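Local coordinates for protein copper-containing nitrite reductase (Hyphomicrobium denitrificans 1NES1, PDB 6TFO) that probably catalyses the one-electron reduction of nitrite to nitric oxide with electrons from cytochrome c, working as a copper-containing homotrimer, at residues Val282-Glu285 with Gly286-Gln290; Tyr328-Asn332 with Gly333-Ala337; Ser422-His426 with Gly427-Phe431. All coordinates share one frame; numbering follows the deposited sequence.

Overall arrangement
The three contacts are tight local turns in a cupredoxin-type beta-sandwich architecture. Interaction 1 lies at the surface, between strand 277-283 of one copper-binding sandwich and strand 293-302 of the next. It is far from the copper sites, and its nearest atoms stay about 17 Å from interaction 2 and about 20 Å from interaction 3. Interactions 2 and 3 touch, their centres about 8 Å apart. A probable hydrogen bond joins F329 N to H426 O at 3.0 Å, and L428 packs against the backbone of 329-330. Interaction 3 is nearer the catalytic region: the L424 side chain is about 9 Å from a bound copper and about 8 Å from the side chain of H419, a copper ligand seen in this protein.

Interaction 1: residues Val282-Glu285 with Gly286-Gln290; sequences VEPE and GGLPQ
P284 and G287 face each other across a type I beta turn, with E285 and G286 at its two corners, where strand 277-283 ends and the chain heads for strand 293-302. The turn is closed by the hydrogen bond from G287 N to P284 O, 2.9 Å long and fairly straight (161° at the hydrogen). The donor stands well above the carbonyl plane, 46° out of it, so it does not follow a lone pair. G286 occupies the second corner, where the neighbouring segment would leave room for a CB, whereas G287 has a positive phi, a conformation that favours glycine. P284 CG rests 3.5 Å from G287 O. E283 also reaches G287: its chain, extended beyond CG, brings OE1 to 3.4 Å from G287 CA. This carboxylate is held in place from elsewhere, because OE2 makes a salt bridge with R201 and accepts a hydrogen bond from I159 N. The carboxylate of E285, by contrast, points out from the exposed corner and has a long, weak ion pair with R203. Beyond the turn, L288 lies against the proline. Both P284 and L288 also touch V383, and L288 reaches R353 and F355 of strand 351-360, so the turn is seated on the following beta-sandwich. With CG of L288 beside its own backbone N (chi1 -70°), the leucine side chain crosses that of P284 at about a right angle, and its CD2 methyl meets P284 CD at 4.1 Å.

Interaction 2: residues Tyr328-Asn332 with Gly333-Ala337; sequences YFLFN and GSVGA
The ring of Y328 meets V335 at its edge: methyl CG2 lies in the ring plane, 3.8 Å from CD2, and the two side chains cross at about a right angle. The F308 ring also meets this tyrosine, with planes inclined at about 55°, and Q314 bonds its hydroxyl. V335 CG1 is anti to the backbone N (chi1 -176°), which leaves CG2 to touch both Y328 and L330. Of the two branches of L330, CD1 is 3.5 Å from G333 O, while CD2 lies 3.6 Å from S334 C and meets V335 CG2 at 3.7 Å. Replacing L330 by an alanine would take away both methyl branches and probably open a gap over the S334-V335 peptide and beside V335 CG2. The reversal is a type I' beta turn from F331 to S334, with N332 and G333 both at positive phi, followed directly by a type II turn from S334 to A337. Two waters stitch the first turn: one donates to L330 O and accepts from G333 N, the other accepts from F331 N and donates to S334 O, 2.8 Å away. A337 N also bonds to S334 O. N332 is gripped from outside, OD1 by M298 N and ND2 by the carbonyls of R150 and Y296. G336 sits at the N-cap position of helix 337-341, while strand 328-331, the outermost of its sheet within this chain, pairs with strand 293-302, with L180 of strand 166-181 against Y328 and L330.

Interaction 3: residues Ser422-His426 with Gly427-Phe431; sequences SRLDH and GLVGF
R423 O takes two backbone donors, L428 N at 3.2 Å and H426 N at 3.1 Å, which reach it from opposite faces of its carbonyl plane. Next to it, L424 O accepts from G427 N at 3.3 Å; this bond is straight at the hydrogen (163°), but the donor stands 60° out of the carbonyl plane. The pair of bonds, 428 to 423 around 427 to 424, is a Schellman motif that ends the 3-10 turn, with G427 at positive phi, where a CB would run into H426 O. The hydrophobic pair that belongs to such a cap is here R423 CB against L428 CD2, 4.0 Å apart, with L428 CG swung anti to the backbone N (chi1 -165°). L424 turns its CD2 onto L428 O and onto V429 CB, 3.9 Å away. The polar ends are satisfied outside the turn: R423 makes salt bridges with D418 and, through NE, with E324 of the second subunit. H426 ND1 is bonded to E327 O and NE2 to I322 O of that second subunit, so the histidine ring spans the interface. S422 OG bonds N362 and L321 O, both on the second subunit.

Interaction 1: residues Val282-Glu285 with Gly286-Gln290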
loop_
_atom_site.group_PDB
_atom_site.type_symbol
_atom_site.label_atom_id
_atom_site.label_comp_id
_atom_site.label_asym_id
_atom_site.label_seq_id
_atom_site.Cartn_x
_atom_site.Cartn_y
_atom_site.Cartn_z
ATOM N N VAL C 282 -28.731 46.248 -12.692
ATOM C CA VAL C 282 -29.018 47.693 -12.462
ATOM C C VAL C 282 -29.074 48.349 -13.847
ATOM O O VAL C 282 -28.014 48.580 -14.441
ATOM C CB VAL C 282 -27.979 48.326 -11.525
ATOM C CG1 VAL C 282 -28.305 49.771 -11.216
ATOM C CG2 VAL C 282 -27.866 47.535 -10.236
ATOM N N GLU C 283 -30.281 48.543 -14.383
ATOM C CA GLU C 283 -30.491 49.120 -15.736
ATOM C C GLU C 283 -29.958 50.551 -15.782
ATOM O O GLU C 283 -30.151 51.337 -14.857
ATOM C CB GLU C 283 -31.968 49.107 -16.109
ATOM C CG GLU C 283 -32.470 47.759 -16.602
ATOM C CD GLU C 283 -33.857 47.858 -17.211
ATOM O OE1 GLU C 283 -34.206 48.961 -17.645
ATOM O OE2 GLU C 283 -34.581 46.846 -17.260
ATOM N N PRO C 284 -29.280 50.959 -16.871
ATOM C CA PRO C 284 -28.919 52.367 -17.051
ATOM C C PRO C 284 -30.209 53.163 -17.318
ATOM O O PRO C 284 -31.221 52.535 -17.594
ATOM C CB PRO C 284 -27.964 52.327 -18.259
ATOM C CG PRO C 284 -28.405 51.109 -19.059
ATOM C CD PRO C 284 -28.913 50.124 -18.027
ATOM N N GLU C 285 -30.172 54.497 -17.244
ATOM C CA GLU C 285 -31.381 55.366 -17.364
ATOM C C GLU C 285 -32.193 54.992 -18.610
ATOM O O GLU C 285 -33.433 54.814 -18.478
ATOM C CB GLU C 285 -30.988 56.840 -17.383
ATOM C CG GLU C 285 -30.530 57.352 -16.035
ATOM C CD GLU C 285 -30.827 58.821 -15.800
ATOM O OE1 GLU C 285 -30.966 59.195 -14.622
ATOM O OE2 GLU C 285 -30.946 59.572 -16.799
ATOM N N GLY C 286 -31.535 54.799 -19.757
ATOM C CA GLY C 286 -32.214 54.430 -21.020
ATOM C C GLY C 286 -32.945 53.092 -20.986
ATOM O O GLY C 286 -33.808 52.878 -21.837
ATOM N N GLY C 287 -32.617 52.193 -20.057
ATOM C CA GLY C 287 -32.864 50.745 -20.204
ATOM C C GLY C 287 -31.761 50.130 -21.047
ATOM O O GLY C 287 -30.883 50.876 -21.487
ATOM N N LEU C 288 -31.781 48.822 -21.263
ATOM C CA LEU C 288 -30.839 48.152 -22.190
ATOM C C LEU C 288 -31.452 48.211 -23.578
ATOM O O LEU C 288 -32.664 48.299 -23.696
ATOM C CB LEU C 288 -30.626 46.695 -21.765
ATOM C CG LEU C 288 -29.846 46.481 -20.471
ATOM C CD1 LEU C 288 -29.829 45.004 -20.141
ATOM C CD2 LEU C 288 -28.421 47.004 -20.577
ATOM N N PRO C 289 -30.643 48.133 -24.658
ATOM C CA PRO C 289 -31.188 48.048 -26.008
ATOM C C PRO C 289 -32.357 47.063 -26.077
ATOM O O PRO C 289 -32.295 46.020 -25.465
ATOM C CB PRO C 289 -29.979 47.575 -26.821
ATOM C CG PRO C 289 -28.788 48.196 -26.100
ATOM C CD PRO C 289 -29.167 48.173 -24.634
ATOM N N GLN C 290 -33.419 47.438 -26.789
ATOM C CA GLN C 290 -34.618 46.575 -26.915
ATOM C C GLN C 290 -34.168 45.323 -27.656
ATOM O O GLN C 290 -33.425 45.426 -28.604
ATOM C CB GLN C 290 -35.777 47.262 -27.629
ATOM C CG GLN C 290 -36.964 46.328 -27.822
ATOM C CD GLN C 290 -38.063 46.908 -28.679
ATOM O OE1 GLN C 290 -38.705 46.212 -29.472
ATOM N NE2 GLN C 290 -38.294 48.200 -28.522
#

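Interaction 2: residues Tyr328-Asn332 with Gly333-Ala337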
loop_
_atom_site.group_PDB
_atom_site.type_symbol
_atom_site.label_atom_id
_atom_site.label_comp_id
_atom_site.label_asym_id
_atom_site.label_seq_id
_atom_site.Cartn_x
_atom_site.Cartn_y
_atom_site.Cartn_z
ATOM N N TYR C 328 -18.702 18.210 -10.824
ATOM C CA TYR C 328 -19.847 18.744 -11.604
ATOM C C TYR C 328 -19.568 20.197 -12.011
ATOM O O TYR C 328 -19.185 21.017 -11.153
ATOM C CB TYR C 328 -21.141 18.606 -10.805
ATOM C CG TYR C 328 -21.557 17.178 -10.547
ATOM C CD1 TYR C 328 -20.981 16.433 -9.526
ATOM C CD2 TYR C 328 -22.544 16.582 -11.314
ATOM C CE1 TYR C 328 -21.370 15.129 -9.282
ATOM C CE2 TYR C 328 -22.946 15.276 -11.086
ATOM C CZ TYR C 328 -22.349 14.546 -10.074
ATOM O OH TYR C 328 -22.749 13.267 -9.829
ATOM N N PHE C 329 -19.711 20.467 -13.315
ATOM C CA PHE C 329 -19.786 21.815 -13.932
ATOM C C PHE C 329 -21.215 21.988 -14.454
ATOM O O PHE C 329 -21.595 21.201 -15.364
ATOM C CB PHE C 329 -18.775 21.922 -15.072
ATOM C CG PHE C 329 -17.368 22.213 -14.635
ATOM C CD1 PHE C 329 -16.967 23.507 -14.361
ATOM C CD2 PHE C 329 -16.451 21.191 -14.477
ATOM C CE1 PHE C 329 -15.664 23.774 -13.962
ATOM C CE2 PHE C 329 -15.155 21.462 -14.068
ATOM C CZ PHE C 329 -14.766 22.752 -13.819
ATOM N N LEU C 330 -21.973 22.943 -13.912
ATOM C CA LEU C 330 -23.440 23.025 -14.152
ATOM C C LEU C 330 -23.899 24.414 -14.624
ATOM O O LEU C 330 -23.422 25.451 -14.080
ATOM C CB LEU C 330 -24.165 22.647 -12.858
ATOM C CG LEU C 330 -23.742 21.320 -12.233
ATOM C CD1 LEU C 330 -24.275 21.232 -10.816
ATOM C CD2 LEU C 330 -24.200 20.144 -13.083
ATOM N N PHE C 331 -24.847 24.415 -15.568
ATOM C CA PHE C 331 -25.737 25.570 -15.867
ATOM C C PHE C 331 -27.008 25.419 -15.034
ATOM O O PHE C 331 -27.647 24.378 -15.139
ATOM C CB PHE C 331 -26.098 25.642 -17.353
ATOM C CG PHE C 331 -24.956 25.965 -18.283
ATOM C CD1 PHE C 331 -24.053 26.973 -17.981
ATOM C CD2 PHE C 331 -24.803 25.282 -19.479
ATOM C CE1 PHE C 331 -23.008 27.267 -18.842
ATOM C CE2 PHE C 331 -23.763 25.589 -20.351
ATOM C CZ PHE C 331 -22.861 26.568 -20.023
ATOM N N ASN C 332 -27.326 26.426 -14.216
ATOM C CA ASN C 332 -28.606 26.549 -13.473
ATOM C C ASN C 332 -28.822 25.258 -12.679
ATOM O O ASN C 332 -29.938 24.695 -12.728
ATOM C CB ASN C 332 -29.780 26.869 -14.410
ATOM C CG ASN C 332 -29.683 28.220 -15.095
ATOM O OD1 ASN C 332 -28.609 28.806 -15.204
ATOM N ND2 ASN C 332 -30.801 28.732 -15.572
ATOM N N GLY C 333 -27.774 24.783 -12.011
ATOM C CA GLY C 333 -27.915 23.965 -10.789
ATOM C C GLY C 333 -27.873 22.457 -10.974
ATOM O O GLY C 333 -27.659 21.780 -9.966
ATOM N N SER C 334 -28.088 21.917 -12.170
ATOM C CA SER C 334 -28.294 20.459 -12.339
ATOM C C SER C 334 -27.771 19.981 -13.694
ATOM O O SER C 334 -27.673 20.784 -14.632
ATOM C CB SER C 334 -29.749 20.078 -12.148
ATOM O OG SER C 334 -30.477 20.209 -13.364
ATOM N N VAL C 335 -27.428 18.695 -13.767
ATOM C CA VAL C 335 -27.164 18.001 -15.053
ATOM C C VAL C 335 -28.515 17.906 -15.759
ATOM O O VAL C 335 -29.500 17.537 -15.091
ATOM C CB VAL C 335 -26.506 16.624 -14.853
ATOM C CG1 VAL C 335 -26.166 15.972 -16.183
ATOM C CG2 VAL C 335 -25.266 16.715 -13.969
ATOM N N GLY C 336 -28.553 18.314 -17.026
ATOM C CA GLY C 336 -29.766 18.367 -17.854
ATOM C C GLY C 336 -30.609 19.617 -17.619
ATOM O O GLY C 336 -31.670 19.734 -18.277
ATOM N N ALA C 337 -30.194 20.519 -16.728
ATOM C CA ALA C 337 -30.898 21.786 -16.422
ATOM C C ALA C 337 -31.395 22.447 -17.715
ATOM O O ALA C 337 -32.593 22.698 -17.809
ATOM C CB ALA C 337 -29.991 22.712 -15.662
HETATM O O HOH W 1 -25.251 26.158 -11.914
HETATM O O HOH W 2 -25.647 21.721 -16.318
#

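Interaction 3: residues Ser422-His426 with Gly427-Phe431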
loop_
_atom_site.group_PDB
_atom_site.type_symbol
_atom_site.label_atom_id
_atom_site.label_comp_id
_atom_site.label_asym_id
_atom_site.label_seq_id
_atom_site.Cartn_x
_atom_site.Cartn_y
_atom_site.Cartn_z
ATOM N N SER C 422 -13.684 19.698 -21.858
ATOM C CA SER C 422 -13.703 18.537 -20.932
ATOM C C SER C 422 -14.903 18.697 -19.983
ATOM O O SER C 422 -15.413 17.668 -19.488
ATOM C CB SER C 422 -12.404 18.363 -20.188
ATOM O OG SER C 422 -11.409 17.831 -21.042
ATOM N N ARG C 423 -15.394 19.922 -19.791
ATOM C CA ARG C 423 -16.485 20.178 -18.825
ATOM C C ARG C 423 -17.815 19.698 -19.403
ATOM O O ARG C 423 -18.745 19.572 -18.613
ATOM C CB ARG C 423 -16.480 21.644 -18.420
ATOM C CG ARG C 423 -15.198 22.004 -17.699
ATOM C CD ARG C 423 -15.021 23.476 -17.441
ATOM N NE ARG C 423 -13.611 23.726 -17.168
ATOM C CZ ARG C 423 -13.074 24.926 -16.955
ATOM N NH1 ARG C 423 -13.822 26.023 -16.961
ATOM N NH2 ARG C 423 -11.782 25.021 -16.716
ATOM N N LEU C 424 -17.881 19.372 -20.696
ATOM C CA LEU C 424 -19.017 18.611 -21.288
ATOM C C LEU C 424 -19.207 17.330 -20.474
ATOM O O LEU C 424 -20.340 16.986 -20.124
ATOM C CB LEU C 424 -18.704 18.235 -22.740
ATOM C CG LEU C 424 -18.797 19.341 -23.784
ATOM C CD1 LEU C 424 -18.336 18.838 -25.152
ATOM C CD2 LEU C 424 -20.210 19.892 -23.864
ATOM N N ASP C 425 -18.105 16.636 -20.205
ATOM C CA ASP C 425 -18.091 15.300 -19.552
ATOM C C ASP C 425 -18.318 15.447 -18.042
ATOM O O ASP C 425 -18.244 14.433 -17.377
ATOM C CB ASP C 425 -16.794 14.562 -19.908
ATOM C CG ASP C 425 -16.614 14.396 -21.407
ATOM O OD1 ASP C 425 -17.577 13.917 -22.031
ATOM O OD2 ASP C 425 -15.533 14.776 -21.940
ATOM N N HIS C 426 -18.615 16.651 -17.524
ATOM C CA HIS C 426 -18.969 16.906 -16.095
ATOM C C HIS C 426 -20.349 17.579 -15.959
ATOM O O HIS C 426 -20.613 18.112 -14.866
ATOM C CB HIS C 426 -17.883 17.736 -15.394
ATOM C CG HIS C 426 -16.566 17.041 -15.246
ATOM N ND1 HIS C 426 -16.225 16.332 -14.107
ATOM C CD2 HIS C 426 -15.500 16.950 -16.073
ATOM C CE1 HIS C 426 -15.002 15.858 -14.233
ATOM N NE2 HIS C 426 -14.543 16.201 -15.445
ATOM N N GLY C 427 -21.183 17.566 -17.011
ATOM C CA GLY C 427 -22.593 18.016 -16.984
ATOM C C GLY C 427 -22.842 19.409 -17.584
ATOM O O GLY C 427 -24.018 19.837 -17.579
ATOM N N LEU C 428 -21.822 20.087 -18.127
ATOM C CA LEU C 428 -21.916 21.508 -18.556
ATOM C C LEU C 428 -22.245 21.610 -20.041
ATOM O O LEU C 428 -21.318 21.674 -20.878
ATOM C CB LEU C 428 -20.600 22.235 -18.282
ATOM C CG LEU C 428 -20.685 23.762 -18.334
ATOM C CD1 LEU C 428 -21.743 24.287 -17.374
ATOM C CD2 LEU C 428 -19.337 24.373 -18.010
ATOM N N VAL C 429 -23.533 21.674 -20.342
ATOM C CA VAL C 429 -24.058 21.843 -21.728
ATOM C C VAL C 429 -25.526 22.283 -21.613
ATOM O O VAL C 429 -26.205 21.854 -20.656
ATOM C CB VAL C 429 -23.868 20.549 -22.535
ATOM C CG1 VAL C 429 -24.726 19.431 -21.977
ATOM C CG2 VAL C 429 -24.155 20.728 -24.010
ATOM N N GLY C 430 -25.960 23.187 -22.497
ATOM C CA GLY C 430 -27.348 23.685 -22.574
ATOM C C GLY C 430 -27.801 23.769 -24.020
ATOM O O GLY C 430 -26.938 23.894 -24.936
ATOM N N PHE C 431 -29.112 23.706 -24.224
ATOM C CA PHE C 431 -29.752 23.815 -25.557
ATOM C C PHE C 431 -30.598 25.094 -25.655
ATOM O O PHE C 431 -31.367 25.444 -24.718
ATOM C CB PHE C 431 -30.564 22.560 -25.829
ATOM C CG PHE C 431 -29.748 21.306 -25.952
ATOM C CD1 PHE C 431 -28.438 21.354 -26.408
ATOM C CD2 PHE C 431 -30.304 20.071 -25.649
ATOM C CE1 PHE C 431 -27.692 20.194 -26.541
ATOM C CE2 PHE C 431 -29.561 18.911 -25.791
ATOM C CZ PHE C 431 -28.259 18.970 -26.237
#